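Local coordinates for protein salicylate 5-hydroxylase, large oxygenase component (Ralstonia sp., PDB 7C8Z) that forms the large oxygenase component of a multicomponent iron-dependent monooxygenase that hydroxylates salicylate at position 5 to give gentisate, at residues W47-E52 with E398-K403; K56-R61 with G229-M234. All blocks are in the same frame, centred on the assembly; numbering follows the deposited sequence.

Interactions 1 and 2 lie about 12 Å apart, centre to centre. Each joins the chain near helix 52-63 to helices of the catalytic domain. They touch directly. Lys232 NZ of interaction 2 probably donates to Ala48 O of interaction 1, 2.8 Å away. Leu233 CD2 packs against both stacked rings of interaction 1, 3.7 Å from Phe400 CE2 and 3.8 Å from Tyr49 CE1. Along the chain, interaction 2 is nested inside the loop that interaction 1 closes. Neither contact includes an iron ligand. The same helix 387-402 that carries Glu398-Gln402 also holds the iron ligand Asp389, and His243 follows soon after helix 232-238.

Interaction 1 of 2, residues W47-E52 with E398-K403; sequences WAYTRE and EGFEQK
The Tyr49 ring lies over the Phe400 ring in an offset (parallel-displaced) stack. The centroids are 4.2 Å apart and the planes differ by only 13°. Phe400 CE2 sits over the middle of the tyrosine ring, whereas Tyr49 CD2 meets the phenylalanine ring nearer its rim. The stack joins the loop before helix 52-63 to the end of helix 387-402, which belongs to the catalytic domain of this Rieske-type oxygenase subunit. In both aromatic residues CG is anti to the carbonyl carbon (chi1 -51° in Tyr49, -58° in Phe400), which brings the two rings face to face between the segments. The hydroxyl of Tyr49 is hydrogen-bonded to Glu236 of helix 232-238.

Thr50 extends the contact along the helix with its methyl group. CG2 packs 3.8 Å from Phe400 CB. The Glu401 chain is bent at chi2, and it and Thr50 slide past each other in opposite directions. Glu401 OE2 is hydrogen-bonded to His349 NE2. No hydrogen bond joins the two segments. Gln402 and Lys403, at and just after the helix end, bind Glu107 of a second subunit. Thr50 CG2 reaches the Glu401 carboxylate carbon, CD, at 3.6 Å.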
# COMPACT_ATOMS: atom_id res chain seq x y z
N TRP A 47 -1.67 -25.43 -7.22
CA TRP A 47 -1.39 -25.17 -5.82
C TRP A 47 0.09 -25.30 -5.47
O TRP A 47 0.47 -24.94 -4.35
CB TRP A 47 -2.23 -26.07 -4.91
CG TRP A 47 -2.23 -27.52 -5.25
CD1 TRP A 47 -3.17 -28.20 -5.97
CD2 TRP A 47 -1.25 -28.49 -4.85
NE1 TRP A 47 -2.83 -29.53 -6.05
CE2 TRP A 47 -1.66 -29.73 -5.38
CE3 TRP A 47 -0.06 -28.43 -4.11
CZ2 TRP A 47 -0.92 -30.91 -5.19
CZ3 TRP A 47 0.66 -29.59 -3.93
CH2 TRP A 47 0.23 -30.81 -4.46
N ALA A 48 0.92 -25.83 -6.36
CA ALA A 48 2.36 -25.79 -6.14
C ALA A 48 2.90 -24.36 -6.12
O ALA A 48 3.99 -24.12 -5.59
CB ALA A 48 3.09 -26.59 -7.22
N TYR A 49 2.14 -23.40 -6.66
CA TYR A 49 2.55 -22.00 -6.68
C TYR A 49 1.78 -21.13 -5.69
O TYR A 49 2.16 -19.97 -5.50
CB TYR A 49 2.38 -21.41 -8.09
CG TYR A 49 3.00 -22.22 -9.20
CD1 TYR A 49 4.33 -22.06 -9.54
CD2 TYR A 49 2.24 -23.15 -9.92
CE1 TYR A 49 4.90 -22.80 -10.56
CE2 TYR A 49 2.81 -23.89 -10.95
CZ TYR A 49 4.14 -23.71 -11.26
OH TYR A 49 4.70 -24.44 -12.28
N THR A 50 0.71 -21.64 -5.09
CA THR A 50 -0.20 -20.81 -4.30
C THR A 50 -0.24 -21.16 -2.82
O THR A 50 -0.96 -20.48 -2.07
CB THR A 50 -1.62 -20.91 -4.88
OG1 THR A 50 -2.09 -22.26 -4.75
CG2 THR A 50 -1.63 -20.51 -6.35
N ARG A 51 0.51 -22.16 -2.36
CA ARG A 51 0.43 -22.63 -0.98
C ARG A 51 1.61 -22.09 -0.18
O ARG A 51 2.77 -22.26 -0.58
CB ARG A 51 0.41 -24.15 -0.91
CG ARG A 51 -0.86 -24.78 -1.45
CD ARG A 51 -0.83 -26.29 -1.34
NE ARG A 51 -0.32 -26.76 -0.05
CZ ARG A 51 0.01 -28.02 0.21
NH1 ARG A 51 -0.12 -28.94 -0.74
NH2 ARG A 51 0.46 -28.37 1.40
N GLU A 52 1.31 -21.43 0.94
CA GLU A 52 2.36 -20.82 1.76
C GLU A 52 3.10 -21.85 2.62
O GLU A 52 4.30 -21.67 2.88
CB GLU A 52 1.76 -19.72 2.64
CG GLU A 52 2.78 -18.87 3.37
CD GLU A 52 3.42 -17.82 2.48
OE1 GLU A 52 3.04 -17.73 1.29
OE2 GLU A 52 4.31 -17.09 2.97
N GLU A 398 -1.29 -15.00 -11.29
CA GLU A 398 -2.71 -14.67 -11.19
C GLU A 398 -3.58 -15.85 -11.62
O GLU A 398 -4.53 -16.22 -10.92
CB GLU A 398 -3.03 -13.44 -12.05
CG GLU A 398 -2.19 -12.22 -11.75
CD GLU A 398 -2.57 -11.03 -12.60
OE1 GLU A 398 -2.37 -9.89 -12.15
OE2 GLU A 398 -3.09 -11.23 -13.72
N GLY A 399 -3.23 -16.46 -12.75
CA GLY A 399 -3.97 -17.63 -13.21
C GLY A 399 -3.98 -18.75 -12.19
O GLY A 399 -5.02 -19.35 -11.92
N PHE A 400 -2.81 -19.05 -11.61
CA PHE A 400 -2.73 -20.11 -10.61
C PHE A 400 -3.63 -19.81 -9.42
O PHE A 400 -4.42 -20.66 -9.00
CB PHE A 400 -1.28 -20.30 -10.14
CG PHE A 400 -0.32 -20.62 -11.25
CD1 PHE A 400 -0.73 -21.35 -12.35
CD2 PHE A 400 0.99 -20.18 -11.19
CE1 PHE A 400 0.15 -21.64 -13.37
CE2 PHE A 400 1.88 -20.47 -12.21
CZ PHE A 400 1.46 -21.20 -13.30
N GLU A 401 -3.55 -18.59 -8.88
CA GLU A 401 -4.39 -18.24 -7.74
C GLU A 401 -5.87 -18.31 -8.09
O GLU A 401 -6.70 -18.50 -7.19
CB GLU A 401 -4.04 -16.85 -7.22
CG GLU A 401 -2.59 -16.68 -6.82
CD GLU A 401 -2.32 -17.14 -5.42
OE1 GLU A 401 -3.24 -17.70 -4.79
OE2 GLU A 401 -1.18 -16.94 -4.93
N GLN A 402 -6.21 -18.17 -9.37
CA GLN A 402 -7.62 -18.16 -9.76
C GLN A 402 -8.29 -19.52 -9.51
O GLN A 402 -9.45 -19.57 -9.09
CB GLN A 402 -7.72 -17.76 -11.22
CG GLN A 402 -9.09 -17.85 -11.82
CD GLN A 402 -9.30 -16.85 -12.93
OE1 GLN A 402 -8.70 -15.77 -12.93
NE2 GLN A 402 -10.13 -17.20 -13.90
N LYS A 403 -7.57 -20.62 -9.74
CA LYS A 403 -8.13 -21.97 -9.61
C LYS A 403 -7.04 -22.93 -9.15
O LYS A 403 -6.54 -23.75 -9.92
CB LYS A 403 -8.75 -22.44 -10.93
CG LYS A 403 -7.92 -22.10 -12.15
CD LYS A 403 -8.73 -22.11 -13.43
CE LYS A 403 -9.19 -23.51 -13.79
NZ LYS A 403 -9.73 -23.60 -15.18

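Interaction 2 of 2, residues K56-R61 with G229-M234; sequences KRELER and GNWKLM
The Trp231 indole meets Glu58 at its edge. One of its faces carries Lys232 CG, 3.5 Å above the plane and displaced toward the rim. Glu58 OE1 lies close to the indole plane, where NE1 points its N-H. The bond from Trp231 NE1 to Glu58 OE1 is 3.2 Å long, with an N-H...O angle of 159°. On the acceptor side the approach is different: NE1 stands well above the carboxylate plane. The carboxylate and indole planes are 61° apart. Phe63 meets the indole edge-to-face.

The other oxygen, Glu58 OE2, forms a salt bridge with Lys232 NZ. The refined separation is too short to be trusted, so the exact geometry is doubtful, though the opposite charges are adjacent. From helix 427-440, Trp436 NE1 also donates to OE2, while Met432, Tyr433 and Trp436 pack on the lysine side chain. Two indole N-H groups and the nearby ammonium would be expected to favour the ionised form of this buried carboxylate.

Helix 52-63, far earlier in the chain, here meets the start of helix 232-238. That helix follows strand 217-227, an outermost strand of the catalytic-domain sheet within this chain. Glu58 reaches across with an extended chain beyond CG. The lysine comes at about a right angle to it. Lys232 bends at chi3 (-72°) and again at chi4, which folds its ammonium group back toward the carboxylate and toward Asn230.

Asn230 serves the same residue twice. Its OD1 accepts from the backbone N of Lys232 at 3.1 Å, a capping bond at the turn into the helix. The donor lies above the carbonyl plane. A second, weak bond runs to Asn230 OD1 from Lys232 NZ, at 3.3 Å.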
# COMPACT_ATOMS: atom_id res chain seq x y z
N LYS A 56 7.15 -22.15 2.68
CA LYS A 56 8.03 -22.22 3.84
C LYS A 56 8.86 -23.49 3.82
O LYS A 56 10.04 -23.49 4.22
CB LYS A 56 7.24 -22.11 5.13
CG LYS A 56 6.70 -20.71 5.36
CD LYS A 56 5.68 -20.68 6.47
CE LYS A 56 6.32 -21.01 7.79
NZ LYS A 56 5.40 -21.78 8.65
N ARG A 57 8.26 -24.62 3.39
CA ARG A 57 9.06 -25.83 3.23
C ARG A 57 10.12 -25.64 2.15
O ARG A 57 11.23 -26.17 2.26
CB ARG A 57 8.17 -27.01 2.90
CG ARG A 57 8.88 -28.34 3.03
CD ARG A 57 8.07 -29.48 2.43
NE ARG A 57 6.71 -29.48 2.95
CZ ARG A 57 5.70 -30.14 2.39
NH1 ARG A 57 5.89 -30.86 1.30
NH2 ARG A 57 4.49 -30.08 2.94
N GLU A 58 9.80 -24.89 1.09
CA GLU A 58 10.78 -24.57 0.07
C GLU A 58 11.94 -23.78 0.65
O GLU A 58 13.10 -24.02 0.32
CB GLU A 58 10.13 -23.79 -1.07
CG GLU A 58 9.21 -24.61 -1.95
CD GLU A 58 8.50 -23.77 -2.98
OE1 GLU A 58 8.10 -22.64 -2.65
OE2 GLU A 58 8.33 -24.26 -4.11
N LEU A 59 11.63 -22.80 1.50
CA LEU A 59 12.70 -22.05 2.16
C LEU A 59 13.56 -22.97 3.02
O LEU A 59 14.79 -22.88 3.00
CB LEU A 59 12.11 -20.93 3.02
CG LEU A 59 11.51 -19.69 2.34
CD1 LEU A 59 11.02 -18.72 3.41
CD2 LEU A 59 12.51 -19.02 1.41
N GLU A 60 12.92 -23.88 3.76
CA GLU A 60 13.67 -24.76 4.66
C GLU A 60 14.58 -25.72 3.89
O GLU A 60 15.72 -25.96 4.29
CB GLU A 60 12.72 -25.54 5.56
CG GLU A 60 11.89 -24.68 6.51
CD GLU A 60 12.56 -24.48 7.86
OE1 GLU A 60 13.80 -24.33 7.90
OE2 GLU A 60 11.85 -24.47 8.88
N ARG A 61 14.08 -26.28 2.77
CA ARG A 61 14.74 -27.41 2.13
C ARG A 61 15.49 -27.07 0.84
O ARG A 61 16.31 -27.88 0.40
CB ARG A 61 13.71 -28.50 1.82
CG ARG A 61 13.05 -29.07 3.06
CD ARG A 61 12.21 -30.29 2.73
NE ARG A 61 11.55 -30.85 3.91
CZ ARG A 61 10.68 -31.85 3.87
NH1 ARG A 61 10.36 -32.40 2.71
NH2 ARG A 61 10.13 -32.30 4.99
N GLY A 229 5.02 -12.91 -8.61
CA GLY A 229 4.73 -14.30 -8.93
C GLY A 229 5.60 -15.22 -8.09
O GLY A 229 6.59 -14.79 -7.49
N ASN A 230 5.23 -16.50 -8.09
CA ASN A 230 6.01 -17.48 -7.33
C ASN A 230 7.41 -17.58 -7.91
O ASN A 230 7.60 -17.61 -9.13
CB ASN A 230 5.33 -18.85 -7.35
CG ASN A 230 6.00 -19.84 -6.41
OD1 ASN A 230 6.92 -20.55 -6.80
ND2 ASN A 230 5.54 -19.89 -5.17
N TRP A 231 8.40 -17.68 -7.02
CA TRP A 231 9.80 -17.60 -7.43
C TRP A 231 10.15 -18.70 -8.43
O TRP A 231 10.98 -18.48 -9.32
CB TRP A 231 10.70 -17.68 -6.21
CG TRP A 231 10.66 -19.01 -5.54
CD1 TRP A 231 9.79 -19.41 -4.56
CD2 TRP A 231 11.51 -20.12 -5.80
NE1 TRP A 231 10.06 -20.70 -4.20
CE2 TRP A 231 11.11 -21.17 -4.94
CE3 TRP A 231 12.58 -20.34 -6.67
CZ2 TRP A 231 11.73 -22.41 -4.94
CZ3 TRP A 231 13.20 -21.57 -6.67
CH2 TRP A 231 12.78 -22.59 -5.80
N LYS A 232 9.54 -19.88 -8.29
CA LYS A 232 9.82 -20.99 -9.20
C LYS A 232 9.58 -20.59 -10.65
O LYS A 232 10.32 -21.02 -11.55
CB LYS A 232 8.95 -22.19 -8.83
CG LYS A 232 9.29 -22.79 -7.47
CD LYS A 232 8.69 -24.18 -7.31
CE LYS A 232 7.18 -24.10 -7.14
NZ LYS A 232 6.77 -23.64 -5.78
N LEU A 233 8.58 -19.73 -10.89
CA LEU A 233 8.28 -19.31 -12.25
C LEU A 233 9.47 -18.65 -12.93
O LEU A 233 9.58 -18.69 -14.16
CB LEU A 233 7.09 -18.35 -12.25
CG LEU A 233 5.73 -19.00 -12.04
CD1 LEU A 233 4.64 -17.94 -11.99
CD2 LEU A 233 5.46 -20.00 -13.15
N MET A 234 10.38 -18.05 -12.16
CA MET A 234 11.57 -17.47 -12.76
C MET A 234 12.52 -18.56 -13.22
O MET A 234 13.02 -18.53 -14.35
CB MET A 234 12.26 -16.52 -11.79
CG MET A 234 13.48 -15.82 -12.38
SD MET A 234 13.23 -15.25 -14.07
CE MET A 234 12.35 -13.71 -13.81